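Local coordinates for methyl-accepting chemotaxis protein (Vibrio parahaemolyticus, PDB 4EXO) that probably acts as a chemoreceptor, binding pyruvate in its periplasmic Cache (PAS-like) domain and relaying the signal to the chemotaxis machinery, at residues Pro76-Gly80 / Lys81-Asp85; Val92-Ile95 / Ala96-Asp100. All coordinates share one frame; numbering follows the deposited sequence.

Coming from the N terminus, the chain passes strand 69-72, an outermost strand of the antiparallel sheet, and enters the loop that holds interaction 1, where a tight turn closes at Leu78-Lys81. Only then does it reach interaction 2, the start of helix 94-104, closed by successive bonds between residues four apart. The two follow one another without nesting or crossing. Their centres lie about 13 Å apart, yet they meet: Leu83 packs on Ile95, and the Tyr84 ring lies against Ala96 and Ile99. Together they tie the edge of the sheet to the helix beside the bound pyruvate, which Val94 and Leu98 touch and Leu78 approaches.

Interaction 1 of 2, residues Pro76-Gly80 / Lys81-Asp85; sequences PSLEG and KNLYD
Leu78 and Lys81 close a tight turn through their backbones: Lys81 N donates to Leu78 O over 2.9 Å, with an N-H...O angle of 158°. Glu79 and Gly80 fill the two middle positions, and Gly80 takes a positive phi of 86°, where a side chain would press on the carbonyl oxygen of Glu79. A short 3-10 turn at 76-78 leads in, and on the far side Asn82 OD1 accepts from Tyr84 N at 3.0 Å, an Asx turn.

The lysine side chain folds back alongside the 3-10 turn and packs its carbons on two carbonyl oxygens. Lys81 CB lies 3.3 Å from Leu78 O. Further out, Lys81 CE reaches to 3.4 Å from Ser77 O. The chain is extended up to its last torsion, where a bend (chi4 -53°) brings the ammonium to a water. This water accepts from Lys81 NZ at 2.9 Å and donates to Ser77 O at 3.3 Å, so the polar link to the backbone is indirect.

The apolar part is slight. Leu78 and Leu83 meet through one methyl each, CD1 to CD1 at 4.3 Å, while Leu78 also rests on His72. Glu79 points away, its carboxylate gripped by Lys46, Lys50 and the backbone N of His72, which ties the turn to helix 42-51 and strand 69-72.

This is a type II beta turn on the protein surface, in the Cache-domain loop joining strand 69-72 to helix 94-104, with the Leu78 side chain about 5 Å from the bound pyruvate.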
loop_
_atom_site.group_PDB
_atom_site.type_symbol
_atom_site.label_atom_id
_atom_site.label_comp_id
_atom_site.label_asym_id
_atom_site.label_seq_id
_atom_site.Cartn_x
_atom_site.Cartn_y
_atom_site.Cartn_z
ATOM N N PRO A 76 4.515 11.745 -16.178
ATOM C CA PRO A 76 4.885 10.645 -17.091
ATOM C C PRO A 76 5.726 11.064 -18.307
ATOM O O PRO A 76 6.342 10.195 -18.927
ATOM C CB PRO A 76 3.530 10.056 -17.494
ATOM C CG PRO A 76 2.561 11.224 -17.336
ATOM C CD PRO A 76 3.038 11.917 -16.107
ATOM N N SER A 77 5.796 12.372 -18.596
ATOM C CA SER A 77 6.730 12.914 -19.584
ATOM C C SER A 77 8.220 12.707 -19.245
ATOM O O SER A 77 9.080 12.843 -20.124
ATOM C CB SER A 77 6.429 14.389 -19.912
ATOM O OG SER A 77 6.649 15.242 -18.803
ATOM N N LEU A 78 8.535 12.317 -18.004
ATOM C CA LEU A 78 9.930 11.974 -17.648
ATOM C C LEU A 78 10.328 10.625 -18.232
ATOM O O LEU A 78 11.529 10.325 -18.336
ATOM C CB LEU A 78 10.140 11.946 -16.107
ATOM C CG LEU A 78 9.973 13.300 -15.404
ATOM C CD1 LEU A 78 10.266 13.149 -13.864
ATOM C CD2 LEU A 78 10.886 14.369 -16.059
ATOM N N GLU A 79 9.334 9.807 -18.584
ATOM C CA GLU A 79 9.596 8.399 -18.973
ATOM C C GLU A 79 10.444 8.379 -20.243
ATOM O O GLU A 79 10.153 9.115 -21.206
ATOM C CB GLU A 79 8.292 7.601 -19.127
ATOM C CG GLU A 79 7.550 7.415 -17.768
ATOM C CD GLU A 79 6.133 6.873 -17.865
ATOM O OE1 GLU A 79 5.683 6.498 -18.970
ATOM O OE2 GLU A 79 5.465 6.826 -16.803
ATOM N N GLY A 80 11.518 7.592 -20.201
ATOM C CA GLY A 80 12.497 7.537 -21.284
ATOM C C GLY A 80 13.593 8.585 -21.214
ATOM O O GLY A 80 14.536 8.545 -22.011
ATOM N N LYS A 81 13.512 9.542 -20.291
ATOM C CA LYS A 81 14.616 10.513 -20.149
ATOM C C LYS A 81 15.724 9.994 -19.223
ATOM O O LYS A 81 15.434 9.399 -18.189
ATOM C CB LYS A 81 14.154 11.874 -19.635
ATOM C CG LYS A 81 13.074 12.524 -20.546
ATOM C CD LYS A 81 12.757 13.958 -20.120
ATOM C CE LYS A 81 11.771 14.655 -21.105
ATOM N NZ LYS A 81 12.274 14.552 -22.511
ATOM N N ASN A 82 16.979 10.267 -19.592
ATOM C CA ASN A 82 18.118 9.936 -18.728
ATOM C C ASN A 82 18.381 11.041 -17.701
ATOM O O ASN A 82 18.819 12.148 -18.045
ATOM C CB ASN A 82 19.355 9.693 -19.600
ATOM C CG ASN A 82 20.522 9.163 -18.825
ATOM O OD1 ASN A 82 20.800 9.597 -17.697
ATOM N ND2 ASN A 82 21.250 8.238 -19.445
ATOM N N LEU A 83 18.103 10.745 -16.442
ATOM C CA LEU A 83 18.256 11.731 -15.353
ATOM C C LEU A 83 19.376 11.358 -14.396
ATOM O O LEU A 83 19.422 11.839 -13.255
ATOM C CB LEU A 83 16.938 11.915 -14.564
ATOM C CG LEU A 83 15.709 12.359 -15.380
ATOM C CD1 LEU A 83 14.491 12.612 -14.404
ATOM C CD2 LEU A 83 15.964 13.568 -16.226
ATOM N N TYR A 84 20.306 10.542 -14.880
ATOM C CA TYR A 84 21.460 10.112 -14.061
ATOM C C TYR A 84 22.255 11.283 -13.454
ATOM O O TYR A 84 22.651 11.238 -12.274
ATOM C CB TYR A 84 22.385 9.179 -14.847
ATOM C CG TYR A 84 23.339 8.477 -13.900
ATOM C CD1 TYR A 84 22.926 7.357 -13.179
ATOM C CD2 TYR A 84 24.618 8.988 -13.670
ATOM C CE1 TYR A 84 23.802 6.712 -12.269
ATOM C CE2 TYR A 84 25.506 8.366 -12.739
ATOM C CZ TYR A 84 25.079 7.232 -12.061
ATOM O OH TYR A 84 25.926 6.623 -11.166
ATOM N N ASP A 85 22.467 12.335 -14.249
ATOM C CA ASP A 85 23.214 13.517 -13.791
ATOM C C ASP A 85 22.378 14.543 -13.040
ATOM O O ASP A 85 22.898 15.590 -12.639
ATOM C CB ASP A 85 23.879 14.244 -14.976
ATOM C CG ASP A 85 24.821 13.359 -15.757
ATOM O OD1 ASP A 85 25.472 12.482 -15.138
ATOM O OD2 ASP A 85 24.915 13.553 -16.999
HETATM O O HOH W 1 10.759 12.106 -22.853
#

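Interaction 2 of 2, residues Val92-Ile95 / Ala96-Asp100; sequences VAVI and AGLID
The peptide carbonyls of Val94 and Ile95 are the flat groups that receive Leu98 and Ile99, each taking an amide and an aliphatic chain. Val94 O takes the N-H of Leu98 at 2.9 Å, the donor tilted 26° from the carbonyl plane, and Leu98 CG crowds the same oxygen, 3.4 Å from Val94 O. The carbonyl of Ile95 is used likewise: Ile99 N comes to 2.9 Å from Ile95 O, tilted by 21°, and Ile99 CG1 lies just 3.2 Å from that oxygen. Each carbonyl is thus bonded by an amide and brushed by the aliphatic chain of the residue that donates the N-H.

One residue earlier Gly97 N donates to Ala93 O, also at 2.9 Å. Ala93 is the N-cap residue, so this bond opens the alpha-helix 94-104, and the three i to i+4 bonds together start the helix. At the N-cap, the methyl of Ala93 meets that of Ala96, CB to CB at 4.3 Å.

The larger side chains pair i to i+4. Val94 and Leu98 lie side by side and point the same way. Val94 holds CG1 opposite its own backbone N (chi1 179°), which sets this methyl, Val94 CG1, 3.9 Å from Leu98 CD1. Both residues line the pyruvate pocket and touch the ligand, with Phe111 and Trp113 packed on Val94 and Phe61 on Leu98. Ile95 and Ile99 instead cross at a slant, Ile95 CG2 meeting Ile99 CD1 at 3.8 Å. Tyr63 and Trp113 pack against Ile95 from the sheet.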
loop_
_atom_site.group_PDB
_atom_site.type_symbol
_atom_site.label_atom_id
_atom_site.label_comp_id
_atom_site.label_asym_id
_atom_site.label_seq_id
_atom_site.Cartn_x
_atom_site.Cartn_y
_atom_site.Cartn_z
ATOM N N VAL A 92 22.263 17.458 -4.470
ATOM C CA VAL A 92 22.175 15.995 -4.247
ATOM C C VAL A 92 21.952 15.308 -5.607
ATOM O O VAL A 92 21.013 15.672 -6.327
ATOM C CB VAL A 92 21.038 15.578 -3.266
ATOM C CG1 VAL A 92 20.906 13.971 -3.221
ATOM C CG2 VAL A 92 21.287 16.096 -1.864
ATOM N N ALA A 93 22.811 14.341 -5.973
ATOM C CA ALA A 93 22.609 13.576 -7.196
ATOM C C ALA A 93 21.540 12.538 -6.909
ATOM O O ALA A 93 21.805 11.426 -6.408
ATOM C CB ALA A 93 23.920 12.924 -7.700
ATOM N N VAL A 94 20.299 12.936 -7.171
ATOM C CA VAL A 94 19.139 12.175 -6.707
ATOM C C VAL A 94 19.037 10.761 -7.315
ATOM O O VAL A 94 18.834 9.787 -6.582
ATOM C CB VAL A 94 17.796 12.972 -6.999
ATOM C CG1 VAL A 94 16.540 12.154 -6.541
ATOM C CG2 VAL A 94 17.841 14.342 -6.296
ATOM N N ILE A 95 19.123 10.676 -8.646
ATOM C CA ILE A 95 18.885 9.402 -9.349
ATOM C C ILE A 95 20.049 8.435 -9.063
ATOM O O ILE A 95 19.843 7.235 -8.741
ATOM C CB ILE A 95 18.605 9.608 -10.878
ATOM C CG1 ILE A 95 17.141 10.011 -11.118
ATOM C CG2 ILE A 95 18.647 8.277 -11.638
ATOM C CD1 ILE A 95 16.667 11.166 -10.381
ATOM N N ALA A 96 21.261 8.944 -9.161
ATOM C CA ALA A 96 22.423 8.093 -8.878
ATOM C C ALA A 96 22.373 7.629 -7.415
ATOM O O ALA A 96 22.703 6.475 -7.103
ATOM C CB ALA A 96 23.715 8.838 -9.139
ATOM N N GLY A 97 21.962 8.540 -6.531
ATOM C CA GLY A 97 21.878 8.231 -5.103
ATOM C C GLY A 97 20.848 7.150 -4.809
ATOM O O GLY A 97 21.090 6.285 -3.967
ATOM N N LEU A 98 19.697 7.184 -5.496
ATOM C CA LEU A 98 18.660 6.168 -5.280
ATOM C C LEU A 98 19.070 4.825 -5.865
ATOM O O LEU A 98 18.769 3.748 -5.281
ATOM C CB LEU A 98 17.305 6.586 -5.866
ATOM C CG LEU A 98 16.561 7.699 -5.103
ATOM C CD1 LEU A 98 15.508 8.380 -6.038
ATOM C CD2 LEU A 98 15.873 7.099 -3.875
ATOM N N ILE A 99 19.761 4.878 -7.002
ATOM C CA ILE A 99 20.180 3.618 -7.640
ATOM C C ILE A 99 21.157 2.956 -6.657
ATOM O O ILE A 99 21.020 1.767 -6.339
ATOM C CB ILE A 99 20.864 3.859 -9.002
ATOM C CG1 ILE A 99 19.811 4.283 -10.054
ATOM C CG2 ILE A 99 21.576 2.571 -9.481
ATOM C CD1 ILE A 99 20.506 5.033 -11.266
ATOM N N ASP A 100 22.121 3.727 -6.178
ATOM C CA ASP A 100 23.117 3.171 -5.222
ATOM C C ASP A 100 22.516 2.748 -3.870
ATOM O O ASP A 100 22.874 1.686 -3.344
ATOM C CB ASP A 100 24.266 4.144 -4.997
ATOM C CG ASP A 100 25.145 4.320 -6.251
ATOM O OD1 ASP A 100 25.039 3.509 -7.232
ATOM O OD2 ASP A 100 25.937 5.282 -6.236
#